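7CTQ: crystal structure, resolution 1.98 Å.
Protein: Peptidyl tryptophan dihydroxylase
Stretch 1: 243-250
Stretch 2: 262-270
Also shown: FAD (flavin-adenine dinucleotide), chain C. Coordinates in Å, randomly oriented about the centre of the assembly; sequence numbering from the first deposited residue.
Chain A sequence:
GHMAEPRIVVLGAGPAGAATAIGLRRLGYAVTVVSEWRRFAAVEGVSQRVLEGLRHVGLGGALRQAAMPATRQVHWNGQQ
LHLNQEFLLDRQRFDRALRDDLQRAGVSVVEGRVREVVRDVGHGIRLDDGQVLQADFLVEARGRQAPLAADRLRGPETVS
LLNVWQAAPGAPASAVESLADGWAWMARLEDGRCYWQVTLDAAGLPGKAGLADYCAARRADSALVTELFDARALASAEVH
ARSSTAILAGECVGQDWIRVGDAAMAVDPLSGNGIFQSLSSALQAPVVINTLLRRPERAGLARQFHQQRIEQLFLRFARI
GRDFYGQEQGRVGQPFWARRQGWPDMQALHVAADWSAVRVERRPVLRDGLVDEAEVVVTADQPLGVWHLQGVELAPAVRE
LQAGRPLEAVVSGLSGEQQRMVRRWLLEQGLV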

# COMPACT_ATOMS: atom_id res chain seq x y z
N SER A 243 8.99 2.97 -12.70
CA SER A 243 9.06 1.58 -12.26
C SER A 243 7.80 1.26 -11.46
O SER A 243 7.48 1.97 -10.50
N SER A 244 7.07 0.24 -11.89
CA SER A 244 5.86 -0.20 -11.19
C SER A 244 5.97 -1.65 -10.75
O SER A 244 4.95 -2.32 -10.55
N THR A 245 7.20 -2.15 -10.64
CA THR A 245 7.46 -3.52 -10.20
C THR A 245 6.97 -3.73 -8.77
O THR A 245 7.10 -2.85 -7.91
N ALA A 246 6.42 -4.91 -8.50
CA ALA A 246 6.07 -5.30 -7.14
C ALA A 246 7.35 -5.51 -6.32
O ALA A 246 8.18 -6.35 -6.66
N ILE A 247 7.51 -4.74 -5.24
CA ILE A 247 8.73 -4.75 -4.44
C ILE A 247 8.39 -4.82 -2.96
O ILE A 247 7.66 -3.96 -2.44
N LEU A 248 8.95 -5.81 -2.27
CA LEU A 248 8.93 -5.84 -0.81
C LEU A 248 10.33 -5.48 -0.33
O LEU A 248 11.30 -6.12 -0.74
N ALA A 249 10.42 -4.48 0.54
CA ALA A 249 11.73 -3.96 0.95
C ALA A 249 12.51 -4.98 1.78
O ALA A 249 11.95 -5.65 2.65
N GLY A 250 13.82 -5.05 1.53
CA GLY A 250 14.66 -5.97 2.29
C GLY A 250 14.62 -5.71 3.79
O GLY A 250 14.46 -6.64 4.58
N ASP A 262 4.93 2.80 0.32
CA ASP A 262 5.67 2.25 -0.82
C ASP A 262 7.13 1.98 -0.49
O ASP A 262 7.75 1.08 -1.07
N ALA A 263 7.72 2.77 0.42
CA ALA A 263 9.06 2.49 0.88
C ALA A 263 9.16 1.13 1.57
O ALA A 263 10.26 0.57 1.65
N ALA A 264 8.05 0.62 2.10
CA ALA A 264 8.08 -0.69 2.74
C ALA A 264 7.67 -1.79 1.77
O ALA A 264 8.36 -2.82 1.67
N MET A 265 6.57 -1.58 1.06
CA MET A 265 6.04 -2.55 0.12
C MET A 265 5.14 -1.84 -0.88
O MET A 265 4.39 -0.93 -0.53
N ALA A 266 5.18 -2.32 -2.11
CA ALA A 266 4.28 -1.81 -3.13
C ALA A 266 4.08 -2.90 -4.16
O ALA A 266 5.05 -3.55 -4.55
N VAL A 267 2.84 -3.11 -4.58
CA VAL A 267 2.54 -4.00 -5.69
C VAL A 267 2.19 -3.14 -6.89
O VAL A 267 2.12 -1.91 -6.79
N ASP A 268 1.99 -3.77 -8.05
CA ASP A 268 1.78 -2.94 -9.23
C ASP A 268 0.37 -2.34 -9.16
O ASP A 268 -0.46 -2.80 -8.37
N PRO A 269 0.09 -1.30 -9.95
CA PRO A 269 -1.12 -0.49 -9.73
C PRO A 269 -2.41 -1.03 -10.33
O PRO A 269 -3.39 -0.30 -10.35
N LEU A 270 -2.45 -2.28 -10.83
CA LEU A 270 -3.66 -2.78 -11.47
C LEU A 270 -4.89 -2.70 -10.55
O LEU A 270 -6.02 -2.54 -11.05

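What stands out in this contact is how little of it side chains do: the two stretches are held together by three backbone hydrogen bonds, and only two pairs of apolar side chains meet across them, one in ordinary van der Waals contact, the other barely touching. Together the stretches bury 374 Å², and much of that cover falls on alanines.

The frame is a short antiparallel ladder. I247 and A266 form its hydrogen-bonded pair, with I247 N giving to A266 O at 2.8 Å and A266 N giving to I247 O at 3.0 Å. Two residues on, A249 N donates to A264 O at 2.9 Å. All three bonds are close to straight, and CA-H...O contacts fill in beside them: M265 CA lies 3.3 Å from I247 O, and A246 CA lies 3.3 Å from A266 O. Each of these carbonyls therefore receives an amide and an alpha hydrogen from the other stretch.

Side chains sort by face. I247 and A266 share one face, but they do not interlock: the ladder holds their CA atoms 5.5 Å apart, and A266 offers a lone methyl. I247, with chi1 m and chi2 t, carries its CD1 away from that methyl. On the other face L248 pairs with M265, where the backbones come closer, 4.5 Å between CA atoms. L248 adopts t for chi1 and p for chi2, which brings its end nearer the other stretch, until L248 CD1 rests 3.9 Å from M265 CB. M265 answers with its first carbon; its chi1 is p, chi2 and chi3 lie between wells, and the end of the chain leads away. The leucine reaches while the methionine serves as a platform.

At the two flanks the alanines meet mostly backbone. A249 points its methyl toward the other stretch, and A249 CB lies 3.2 Å from A264 O and 3.5 Å from A263 O, contacts with backbone rather than with a side chain. A246 points sideways, its CB 4.5 Å from V267 CB; V267, chi1 m, directs its CA-to-CB bond away, so this apolar touch is slight.

The S244 end is more polar in makeup but gains no cross-stretch hydrogen bond. S244 points in with chi1 p, and its CB packs 3.9 Å from P269 CD, while its hydroxyl is satisfied elsewhere in the structure. Its carbonyl is less fortunate: S244 O is buried without a hydrogen-bonding partner, with D268 CB at 3.2 Å and a CA-H...O contact from D268 CA at 3.5 Å. D268, chi1 p, turns its carboxylate away; OD1 accepts a weak bond from L270 N at 3.4 Å, and OD2 is bonded elsewhere.

The second stretch also meets the flavin cofactor at both ends. D262 N donates to FAD O1P at 3.0 Å, and P269 CB lies 3.4 Å from FAD C5X, on the isoalloxazine. The rule to read here is economical: backbone pairing sets the register, and the side chains add a few modest contacts.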

# COMPACT_ATOMS: atom_id res chain seq x y z
CB SER A 243 10.31 1.33 -11.43
OG SER A 243 10.33 -0.02 -10.95
CB SER A 244 4.64 0.01 -12.08
OG SER A 244 4.80 -0.69 -13.29
CB THR A 245 8.97 -3.79 -10.28
OG1 THR A 245 9.44 -3.62 -11.63
CG2 THR A 245 9.31 -5.19 -9.77
CB ALA A 246 5.22 -6.57 -7.15
CB ILE A 247 9.60 -3.50 -4.71
CG1 ILE A 247 10.06 -3.49 -6.18
CG2 ILE A 247 10.76 -3.45 -3.72
CD1 ILE A 247 10.61 -2.13 -6.64
CB LEU A 248 8.51 -7.22 -0.31
CG LEU A 248 8.50 -7.50 1.20
CD1 LEU A 248 7.48 -6.65 1.96
CD2 LEU A 248 8.23 -9.01 1.40
CB ALA A 249 11.55 -2.68 1.75
CB ASP A 262 5.59 3.22 -2.01
CG ASP A 262 4.35 3.02 -2.87
OD1 ASP A 262 3.47 2.23 -2.47
OD2 ASP A 262 4.27 3.65 -3.95
CB ALA A 263 9.53 3.57 1.84
CB ALA A 264 7.16 -0.69 3.97
CB MET A 265 5.24 -3.65 0.83
CG MET A 265 4.23 -3.13 1.86
SD MET A 265 2.49 -3.27 1.41
CE MET A 265 2.59 -3.79 -0.28
CB ALA A 266 4.86 -0.55 -3.79
CB VAL A 267 1.42 -5.00 -5.33
CG1 VAL A 267 1.78 -5.72 -4.04
CG2 VAL A 267 0.08 -4.29 -5.18
CB ASP A 268 2.09 -3.72 -10.53
CG ASP A 268 0.95 -4.64 -11.04
OD1 ASP A 268 -0.16 -4.74 -10.46
OD2 ASP A 268 1.16 -5.22 -12.12
CB PRO A 269 -0.75 0.84 -10.39
CG PRO A 269 0.15 0.44 -11.51
CD PRO A 269 0.99 -0.65 -10.92
CB LEU A 270 -3.47 -4.22 -11.94
CG LEU A 270 -4.68 -4.83 -12.65
CD1 LEU A 270 -5.14 -3.94 -13.82
CD2 LEU A 270 -4.40 -6.24 -13.14
PA FAD C . 4.12 8.77 -2.01
O1A FAD C . 2.68 9.00 -2.20
O2A FAD C . 4.88 8.57 -3.31
O5B FAD C . 4.70 9.90 -1.10
C5B FAD C . 6.11 10.18 -1.06
C4B FAD C . 6.25 11.65 -0.77
O4B FAD C . 7.63 11.95 -0.49
C3B FAD C . 5.83 12.59 -1.91
O3B FAD C . 5.16 13.73 -1.38
C2B FAD C . 7.16 12.93 -2.59
O2B FAD C . 7.16 14.22 -3.20
C1B FAD C . 8.09 12.95 -1.38
N9A FAD C . 9.51 12.73 -1.64
C8A FAD C . 10.10 11.89 -2.53
N7A FAD C . 11.41 11.92 -2.52
C5A FAD C . 11.70 12.88 -1.57
C6A FAD C . 12.92 13.40 -1.08
N6A FAD C . 14.12 13.02 -1.51
N1A FAD C . 12.86 14.36 -0.12
C2A FAD C . 11.66 14.75 0.32
N3A FAD C . 10.45 14.32 -0.07
C4A FAD C . 10.54 13.38 -1.01
N1 FAD C . -2.71 4.16 -6.16
C2 FAD C . -4.07 4.32 -6.21
O2 FAD C . -4.76 4.34 -5.19
N3 FAD C . -4.70 4.46 -7.43
C4 FAD C . -4.09 4.46 -8.67
O4 FAD C . -4.76 4.61 -9.69
C4X FAD C . -2.65 4.29 -8.61
N5 FAD C . -1.99 4.28 -9.74
C5X FAD C . -0.61 4.12 -9.68
C6 FAD C . 0.11 4.09 -10.88
C7 FAD C . 1.49 3.91 -10.88
C7M FAD C . 2.24 3.89 -12.19
C8 FAD C . 2.17 3.76 -9.66
C8M FAD C . 3.66 3.58 -9.62
C9 FAD C . 1.45 3.79 -8.47
C9A FAD C . 0.07 3.96 -8.47
N10 FAD C . -0.68 4.00 -7.28
C10 FAD C . -2.05 4.15 -7.31
C1' FAD C . -0.02 3.80 -5.98
C2' FAD C . 0.15 5.06 -5.16
O2' FAD C . 0.75 6.11 -5.92
C3' FAD C . 1.03 4.73 -3.96
O3' FAD C . 0.54 3.52 -3.38
C4' FAD C . 1.09 5.79 -2.86
O4' FAD C . 1.19 7.10 -3.42
C5' FAD C . 2.24 5.53 -1.92
O5' FAD C . 2.13 6.42 -0.81
P FAD C . 3.40 6.88 -0.02
O1P FAD C . 4.05 5.61 0.55
O2P FAD C . 3.05 7.95 0.96
O3P FAD C . 4.35 7.44 -1.16